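Local coordinates for protein 3-ketosteroid-delta4-5alpha-dehydrogenase (Rhodococcus jostii, PDB 4AT2) that probably uses its bound FAD to introduce a double bond between carbons 4 and 5 of 3-ketosteroids during steroid breakdown, at residues E310-R322 with A369-P381. Sequence-based numbering, arbitrary orientation. Where two conformers were deposited one is given.
With ASD (4-androstene-3-17-dione), chain B.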
ATOM      1  N   GLU A 310       7.665  -2.007  -7.967  1.00  8.71           N
ATOM      2  CA  GLU A 310       8.471  -1.375  -9.001  1.00  8.90           C
ATOM      3  C   GLU A 310       7.522  -0.960 -10.126  1.00  8.81           C
ATOM      4  O   GLU A 310       6.552  -1.679 -10.413  1.00  9.28           O
ATOM      5  CB  GLU A 310       9.518  -2.359  -9.530  1.00  9.19           C
ATOM      6  CG  GLU A 310      10.406  -1.799 -10.645  1.00  9.76           C
ATOM      7  CD  GLU A 310       9.838  -1.906 -12.066  1.00 10.38           C
ATOM      8  OE1 GLU A 310       8.851  -2.634 -12.319  1.00 10.62           O
ATOM      9  OE2 GLU A 310      10.398  -1.251 -12.976  1.00 10.88           O
ATOM     10  N   VAL A 311       7.788   0.182 -10.758  1.00  8.66           N
ATOM     11  CA  VAL A 311       6.955   0.659 -11.870  1.00  8.93           C
ATOM     12  C   VAL A 311       7.849   1.219 -12.965  1.00  9.39           C
ATOM     13  O   VAL A 311       8.578   2.178 -12.739  1.00  9.68           O
ATOM     14  CB  VAL A 311       5.946   1.746 -11.429  1.00  8.68           C
ATOM     15  CG1 VAL A 311       5.036   2.102 -12.595  1.00  8.78           C
ATOM     16  CG2 VAL A 311       5.105   1.293 -10.230  1.00  8.62           C
ATOM     17  N   ALA A 312       7.787   0.618 -14.147  1.00  9.77           N
ATOM     18  CA  ALA A 312       8.534   1.095 -15.307  1.00 10.17           C
ATOM     19  C   ALA A 312       7.635   2.013 -16.127  1.00 10.44           C
ATOM     20  O   ALA A 312       6.425   2.004 -15.956  1.00 10.44           O
ATOM     21  CB  ALA A 312       9.007  -0.079 -16.146  1.00 10.86           C
ATOM     22  N   PHE A 313       8.240   2.792 -17.017  1.00 10.74           N
ATOM     23  CA  PHE A 313       7.534   3.795 -17.807  1.00 11.05           C
ATOM     24  C   PHE A 313       8.114   3.651 -19.203  1.00 11.41           C
ATOM     25  O   PHE A 313       9.283   3.973 -19.417  1.00 11.59           O
ATOM     26  CB  PHE A 313       7.845   5.174 -17.204  1.00 10.92           C
ATOM     27  CG  PHE A 313       7.080   6.321 -17.811  1.00 10.89           C
ATOM     28  CD1 PHE A 313       5.688   6.375 -17.740  1.00 10.84           C
ATOM     29  CD2 PHE A 313       7.762   7.392 -18.392  1.00 10.82           C
ATOM     30  CE1 PHE A 313       4.989   7.454 -18.267  1.00 11.04           C
ATOM     31  CE2 PHE A 313       7.070   8.470 -18.927  1.00 10.90           C
ATOM     32  CZ  PHE A 313       5.683   8.508 -18.858  1.00 10.86           C
ATOM     33  N   VAL A 314       7.322   3.127 -20.142  1.00 11.53           N
ATOM     34  CA  VAL A 314       7.894   2.626 -21.398  1.00 12.17           C
ATOM     35  C   VAL A 314       8.069   3.697 -22.478  1.00 11.70           C
ATOM     36  O   VAL A 314       7.490   3.644 -23.561  1.00 12.71           O
ATOM     37  CB  VAL A 314       7.188   1.353 -21.928  1.00 12.78           C
ATOM     38  CG1 VAL A 314       7.525   0.155 -21.038  1.00 13.68           C
ATOM     39  CG2 VAL A 314       5.685   1.565 -22.053  1.00 13.40           C
ATOM     40  N   CYS A 315       8.899   4.674 -22.156  1.00 11.21           N
ATOM     41  CA  CYS A 315       9.300   5.702 -23.093  1.00 10.73           C
ATOM     42  C   CYS A 315      10.793   5.929 -22.883  1.00 10.20           C
ATOM     43  O   CYS A 315      11.302   5.751 -21.777  1.00  9.98           O
ATOM     44  CB  CYS A 315       8.497   6.982 -22.845  1.00 10.83           C
ATOM     45  SG  CYS A 315       8.839   8.306 -24.031  1.00 11.52           S
ATOM     46  N   ASP A 316      11.508   6.304 -23.936  1.00  9.88           N
ATOM     47  CA  ASP A 316      12.946   6.423 -23.816  1.00  9.70           C
ATOM     48  C   ASP A 316      13.360   7.650 -22.988  1.00  9.14           C
ATOM     49  O   ASP A 316      12.878   8.756 -23.243  1.00  8.95           O
ATOM     50  CB  ASP A 316      13.605   6.503 -25.189  1.00 10.06           C
ATOM     51  CG  ASP A 316      15.091   6.392 -25.090  1.00 10.58           C
ATOM     52  OD1 ASP A 316      15.562   5.266 -24.832  1.00 10.99           O
ATOM     53  OD2 ASP A 316      15.783   7.427 -25.216  1.00 10.77           O
ATOM     54  N   PRO A 317      14.267   7.462 -22.016  1.00  8.86           N
ATOM     55  CA  PRO A 317      14.679   8.597 -21.183  1.00  8.65           C
ATOM     56  C   PRO A 317      15.371   9.751 -21.912  1.00  8.72           C
ATOM     57  O   PRO A 317      15.339  10.880 -21.421  1.00  8.52           O
ATOM     58  CB  PRO A 317      15.622   7.942 -20.156  1.00  8.65           C
ATOM     59  CG  PRO A 317      15.086   6.548 -20.029  1.00  8.64           C
ATOM     60  CD  PRO A 317      14.770   6.186 -21.465  1.00  8.86           C
ATOM     61  N   GLN A 318      15.986   9.496 -23.067  1.00  8.89           N
ATOM     62  CA  GLN A 318      16.637  10.585 -23.799  1.00  9.00           C
ATOM     63  C   GLN A 318      15.614  11.559 -24.390  1.00  8.84           C
ATOM     64  O   GLN A 318      15.930  12.725 -24.606  1.00  8.79           O
ATOM     65  CB  GLN A 318      17.560  10.043 -24.901  1.00  9.56           C
ATOM     66  CG  GLN A 318      18.743   9.225 -24.362  1.00  9.78           C
ATOM     67  CD  GLN A 318      19.991  10.055 -24.100  1.00 10.06           C
ATOM     68  OE1 GLN A 318      19.915  11.202 -23.670  1.00 10.36           O
ATOM     69  NE2 GLN A 318      21.159   9.469 -24.375  1.00 10.37           N
ATOM     70  N   LEU A 319      14.400  11.077 -24.654  1.00  8.67           N
ATOM     71  CA  LEU A 319      13.299  11.966 -25.058  1.00  8.58           C
ATOM     72  C   LEU A 319      12.752  12.705 -23.838  1.00  8.44           C
ATOM     73  O   LEU A 319      12.599  13.941 -23.858  1.00  8.43           O
ATOM     74  CB  LEU A 319      12.170  11.183 -25.737  1.00  8.79           C
ATOM     75  CG  LEU A 319      12.538  10.536 -27.077  1.00  9.11           C
ATOM     76  CD1 LEU A 319      11.407   9.629 -27.531  1.00  9.46           C
ATOM     77  CD2 LEU A 319      12.833  11.598 -28.119  1.00  9.62           C
ATOM     78  N   ILE A 320      12.458  11.940 -22.787  1.00  8.28           N
ATOM     79  CA  ILE A 320      11.839  12.487 -21.573  0.50  8.12           C
ATOM     80  C   ILE A 320      12.636  13.682 -21.039  1.00  8.12           C
ATOM     81  O   ILE A 320      12.067  14.733 -20.718  1.00  7.98           O
ATOM     82  CB  ILE A 320      11.690  11.398 -20.474  0.50  7.96           C
ATOM     83  CG1 ILE A 320      10.741  10.284 -20.940  0.50  8.01           C
ATOM     84  CG2 ILE A 320      11.174  11.985 -19.166  0.50  7.82           C
ATOM     85  CD1 ILE A 320      10.738   9.071 -20.034  0.50  7.80           C
ATOM     86  N   VAL A 321      13.957  13.523 -20.953  1.00  8.22           N
ATOM     87  CA  VAL A 321      14.805  14.534 -20.321  1.00  8.30           C
ATOM     88  C   VAL A 321      14.840  15.867 -21.077  1.00  8.41           C
ATOM     89  O   VAL A 321      15.191  16.897 -20.502  1.00  8.70           O
ATOM     90  CB  VAL A 321      16.231  13.980 -20.064  1.00  8.45           C
ATOM     91  CG1 VAL A 321      17.078  14.024 -21.335  1.00  8.64           C
ATOM     92  CG2 VAL A 321      16.902  14.724 -18.922  1.00  8.75           C
ATOM     93  N   ARG A 322      14.446  15.850 -22.351  1.00  8.52           N
ATOM     94  CA  ARG A 322      14.490  17.033 -23.197  1.00  8.57           C
ATOM     95  C   ARG A 322      13.143  17.742 -23.349  1.00  8.52           C
ATOM     96  O   ARG A 322      13.035  18.725 -24.075  1.00  8.72           O
ATOM     97  CB  ARG A 322      15.061  16.665 -24.577  1.00  9.00           C
ATOM     98  CG  ARG A 322      16.542  16.345 -24.528  1.00  9.18           C
ATOM     99  CD  ARG A 322      17.041  15.763 -25.847  1.00  9.61           C
ATOM    100  NE  ARG A 322      18.498  15.702 -25.825  1.00  9.90           N
ATOM    101  CZ  ARG A 322      19.215  14.722 -25.272  1.00  9.78           C
ATOM    102  NH1 ARG A 322      18.629  13.653 -24.726  1.00  9.52           N
ATOM    103  NH2 ARG A 322      20.541  14.819 -25.280  1.00 10.02           N
ATOM    104  N   ALA A 369      17.868  11.041 -31.615  1.00 13.70           N
ATOM    105  CA  ALA A 369      19.170  10.693 -32.197  1.00 14.29           C
ATOM    106  C   ALA A 369      20.192  10.289 -31.129  1.00 14.29           C
ATOM    107  O   ALA A 369      21.280   9.799 -31.455  1.00 15.24           O
ATOM    108  CB  ALA A 369      19.703  11.861 -33.014  1.00 14.60           C
ATOM    109  N   ALA A 370      19.845  10.519 -29.865  1.00 13.66           N
ATOM    110  CA  ALA A 370      20.764  10.301 -28.744  1.00 13.45           C
ATOM    111  C   ALA A 370      20.950   8.816 -28.483  1.00 13.40           C
ATOM    112  O   ALA A 370      20.065   7.999 -28.772  1.00 13.89           O
ATOM    113  CB  ALA A 370      20.251  10.999 -27.485  1.00 12.83           C
ATOM    114  N   THR A 371      22.096   8.471 -27.900  1.00 13.46           N
ATOM    115  CA  THR A 371      22.480   7.076 -27.723  1.00 13.46           C
ATOM    116  C   THR A 371      21.652   6.421 -26.628  1.00 13.04           C
ATOM    117  O   THR A 371      21.607   6.913 -25.501  1.00 12.52           O
ATOM    118  CB  THR A 371      23.977   6.967 -27.374  1.00 13.66           C
ATOM    119  OG1 THR A 371      24.755   7.614 -28.392  1.00 14.27           O
ATOM    120  CG2 THR A 371      24.407   5.504 -27.249  1.00 13.74           C
ATOM    121  N   THR A 372      21.019   5.298 -26.957  1.00 12.90           N
ATOM    122  CA  THR A 372      20.171   4.598 -25.993  1.00 12.70           C
ATOM    123  C   THR A 372      20.177   3.079 -26.168  1.00 13.10           C
ATOM    124  O   THR A 372      20.304   2.572 -27.287  1.00 13.69           O
ATOM    125  CB  THR A 372      18.715   5.120 -26.006  1.00 12.20           C
ATOM    126  OG1 THR A 372      17.953   4.402 -25.032  1.00 12.01           O
ATOM    127  CG2 THR A 372      18.046   4.929 -27.392  1.00 12.31           C
ATOM    128  N   ALA A 373      20.013   2.368 -25.049  1.00 13.21           N
ATOM    129  CA  ALA A 373      19.834   0.920 -25.070  1.00 13.59           C
ATOM    130  C   ALA A 373      18.416   0.530 -25.505  1.00 13.73           C
ATOM    131  O   ALA A 373      18.156  -0.632 -25.803  1.00 14.35           O
ATOM    132  CB  ALA A 373      20.157   0.314 -23.706  1.00 13.56           C
ATOM    133  N   THR A 374      17.503   1.497 -25.541  1.00 13.45           N
ATOM    134  CA  THR A 374      16.089   1.206 -25.792  1.00 13.60           C
ATOM    135  C   THR A 374      15.521   2.069 -26.938  1.00 13.72           C
ATOM    136  O   THR A 374      14.571   2.810 -26.729  1.00 13.65           O
ATOM    137  CB  THR A 374      15.224   1.359 -24.503  1.00 13.35           C
ATOM    138  OG1 THR A 374      15.339   2.691 -23.982  1.00 12.88           O
ATOM    139  CG2 THR A 374      15.654   0.389 -23.408  1.00 13.31           C
ATOM    140  N   PRO A 375      16.101   1.971 -28.156  1.00 14.13           N
ATOM    141  CA  PRO A 375      15.570   2.782 -29.264  1.00 14.35           C
ATOM    142  C   PRO A 375      14.115   2.431 -29.602  1.00 14.54           C
ATOM    143  O   PRO A 375      13.398   3.260 -30.163  1.00 14.29           O
ATOM    144  CB  PRO A 375      16.509   2.439 -30.436  1.00 14.80           C
ATOM    145  CG  PRO A 375      16.992   1.061 -30.115  1.00 14.89           C
ATOM    146  CD  PRO A 375      17.164   1.056 -28.615  1.00 14.43           C
ATOM    147  N   PHE A 376      13.691   1.223 -29.234  1.00 15.07           N
ATOM    148  CA  PHE A 376      12.316   0.762 -29.451  1.00 15.43           C
ATOM    149  C   PHE A 376      11.303   1.492 -28.556  1.00 14.85           C
ATOM    150  O   PHE A 376      10.090   1.391 -28.762  1.00 15.08           O
ATOM    151  CB  PHE A 376      12.225  -0.763 -29.270  1.00 16.70           C
ATOM    152  CG  PHE A 376      12.848  -1.267 -27.991  1.00 17.35           C
ATOM    153  CD1 PHE A 376      12.096  -1.349 -26.819  1.00 17.50           C
ATOM    154  CD2 PHE A 376      14.193  -1.661 -27.956  1.00 18.00           C
ATOM    155  CE1 PHE A 376      12.665  -1.812 -25.636  1.00 17.77           C
ATOM    156  CE2 PHE A 376      14.763  -2.126 -26.773  1.00 18.05           C
ATOM    157  CZ  PHE A 376      13.998  -2.198 -25.615  1.00 17.71           C
ATOM    158  N   LEU A 377      11.807   2.227 -27.564  1.00 13.99           N
ATOM    159  CA  LEU A 377      10.959   3.061 -26.706  1.00 13.37           C
ATOM    160  C   LEU A 377      10.898   4.517 -27.175  1.00 13.16           C
ATOM    161  O   LEU A 377      10.418   5.392 -26.446  1.00 12.67           O
ATOM    162  CB  LEU A 377      11.410   2.979 -25.238  1.00 13.30           C
ATOM    163  CG  LEU A 377      11.348   1.588 -24.598  1.00 13.53           C
ATOM    164  CD1 LEU A 377      11.749   1.689 -23.136  1.00 13.34           C
ATOM    165  CD2 LEU A 377       9.977   0.925 -24.740  1.00 14.08           C
ATOM    166  N   ARG A 378      11.375   4.780 -28.394  1.00 13.03           N
ATOM    167  CA  ARG A 378      11.273   6.134 -28.945  1.00 13.02           C
ATOM    168  C   ARG A 378       9.863   6.409 -29.459  1.00 13.30           C
ATOM    169  O   ARG A 378       9.589   6.324 -30.664  1.00 14.04           O
ATOM    170  CB  ARG A 378      12.316   6.380 -30.036  1.00 13.18           C
ATOM    171  CG  ARG A 378      13.731   6.496 -29.496  1.00 13.23           C
ATOM    172  CD  ARG A 378      14.741   6.317 -30.610  1.00 13.77           C
ATOM    173  NE  ARG A 378      16.116   6.533 -30.153  1.00 13.85           N
ATOM    174  CZ  ARG A 378      17.191   6.269 -30.894  1.00 14.25           C
ATOM    175  NH1 ARG A 378      17.053   5.745 -32.115  1.00 14.80           N
ATOM    176  NH2 ARG A 378      18.407   6.524 -30.424  1.00 14.48           N
ATOM    177  N   VAL A 379       8.972   6.732 -28.528  1.00 12.92           N
ATOM    178  CA  VAL A 379       7.570   7.027 -28.825  1.00 13.33           C
ATOM    179  C   VAL A 379       7.468   8.230 -29.749  1.00 13.64           C
ATOM    180  O   VAL A 379       8.156   9.231 -29.548  1.00 13.60           O
ATOM    181  CB  VAL A 379       6.789   7.287 -27.515  1.00 12.97           C
ATOM    182  CG1 VAL A 379       5.351   7.708 -27.792  1.00 13.08           C
ATOM    183  CG2 VAL A 379       6.824   6.057 -26.612  1.00 12.97           C
ATOM    184  N   GLN A 380       6.643   8.108 -30.792  1.00 14.39           N
ATOM    185  CA  GLN A 380       6.385   9.209 -31.713  1.00 15.35           C
ATOM    186  C   GLN A 380       5.313  10.125 -31.136  1.00 14.38           C
ATOM    187  O   GLN A 380       4.405   9.652 -30.458  1.00 14.06           O
ATOM    188  CB  GLN A 380       5.923   8.668 -33.070  1.00 17.62           C
ATOM    189  CG  GLN A 380       7.003   7.899 -33.821  1.00 20.71           C
ATOM    190  CD  GLN A 380       8.114   8.789 -34.355  1.00 23.14           C
ATOM    191  OE1 GLN A 380       7.928   9.993 -34.572  1.00 25.86           O
ATOM    192  NE2 GLN A 380       9.285   8.201 -34.570  1.00 25.61           N
ATOM    193  N   PRO A 381       5.408  11.436 -31.408  1.00 14.09           N
ATOM    194  CA  PRO A 381       4.373  12.356 -30.938  1.00 13.94           C
ATOM    195  C   PRO A 381       3.009  12.009 -31.528  1.00 14.05           C
ATOM    196  O   PRO A 381       2.916  11.644 -32.715  1.00 14.58           O
ATOM    197  CB  PRO A 381       4.827  13.715 -31.495  1.00 14.17           C
ATOM    198  CG  PRO A 381       6.277  13.547 -31.805  1.00 14.43           C
ATOM    199  CD  PRO A 381       6.400  12.121 -32.250  1.00 14.49           C
TER
HETATM  200  C1  ASD B1490      13.270  -3.134 -14.323  1.00 13.57           C
HETATM  201  C10 ASD B1490      13.900  -2.118 -15.293  1.00 13.94           C
HETATM  202  C11 ASD B1490      11.837  -2.225 -16.849  1.00 14.39           C
HETATM  203  C12 ASD B1490      11.245  -2.385 -18.271  1.00 14.77           C
HETATM  204  C13 ASD B1490      12.052  -1.576 -19.282  1.00 15.32           C
HETATM  205  C14 ASD B1490      13.516  -2.003 -19.193  1.00 14.89           C
HETATM  206  C15 ASD B1490      14.168  -1.508 -20.493  1.00 15.16           C
HETATM  207  C16 ASD B1490      13.097  -1.789 -21.561  1.00 15.79           C
HETATM  208  C17 ASD B1490      11.824  -1.872 -20.734  1.00 15.57           C
HETATM  209  C18 ASD B1490      11.787  -0.074 -19.136  1.00 14.89           C
HETATM  210  C19 ASD B1490      13.560  -0.695 -14.844  1.00 13.83           C
HETATM  211  C2  ASD B1490      13.832  -3.076 -12.886  1.00 13.42           C
HETATM  212  C3  ASD B1490      15.340  -2.946 -12.868  1.00 13.36           C
HETATM  213  C4  ASD B1490      16.060  -2.676 -14.138  1.00 13.36           C
HETATM  214  C5  ASD B1490      15.415  -2.242 -15.247  1.00 13.98           C
HETATM  215  C6  ASD B1490      16.266  -1.824 -16.440  1.00 13.79           C
HETATM  216  C7  ASD B1490      15.619  -2.189 -17.775  1.00 13.90           C
HETATM  217  C8  ASD B1490      14.175  -1.693 -17.839  1.00 14.36           C
HETATM  218  C9  ASD B1490      13.369  -2.404 -16.722  1.00 14.21           C
HETATM  219  O1  ASD B1490      15.967  -3.092 -11.819  1.00 12.47           O
HETATM  220  O2  ASD B1490      10.721  -2.130 -21.199  1.00 17.60           O
HETATM  221  O   HOH W   1      16.479   8.094 -27.851  1.00 14.39           O
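D316 reaches into the loop 369-381 with its carboxylate, and one oxygen takes two threonine hydroxyls: T372 OG1 donates to D316 OD1 (2.6 Å) on the syn lone pair, while T374 OG1 meets the same D316 OD1 at 2.7 Å nearly along its C-O axis. CG of D316 stands anti to its own backbone N (chi1 -170°), which carries the carboxylate across to the threonines. The other oxygen, OD2, accepts from Q318 N (3.0 Å) from above the carboxylate plane, making D316 the N-cap of helix 317-320; a short acceptor side chain suits that place, and P317 suits the first turn, where no backbone N-H is needed. OD2 also accepts from a water that in turn accepts from R378 NE, whose positive charge probably steadies the aspartate. T372 is itself positioned by an ST turn, its OG1 accepting from T374 N. On the backbone side, D316 N donates to L377 O (2.9 Å) from above the carbonyl plane. The two segments together form part of the flavoenzyme's steroid pocket: threonine suits position 374 because its hydroxyl serves D316 while CG2 lies 3.8 Å from C15 of 4-androstene-3,17-dione, and branched, apolar L377 sets CD2 against V314 CB (4.0 Å) and CD1 near the steroid's C16. Farther along the helix, the Q318 amide lies against the methyl of A370, small enough for this close approach, and sends NE2 to T371 O (2.8 Å) almost straight, at 167°. R322 NH1 donates to Q318 OE1 and Q318 O, while its NE forms a salt bridge with E366.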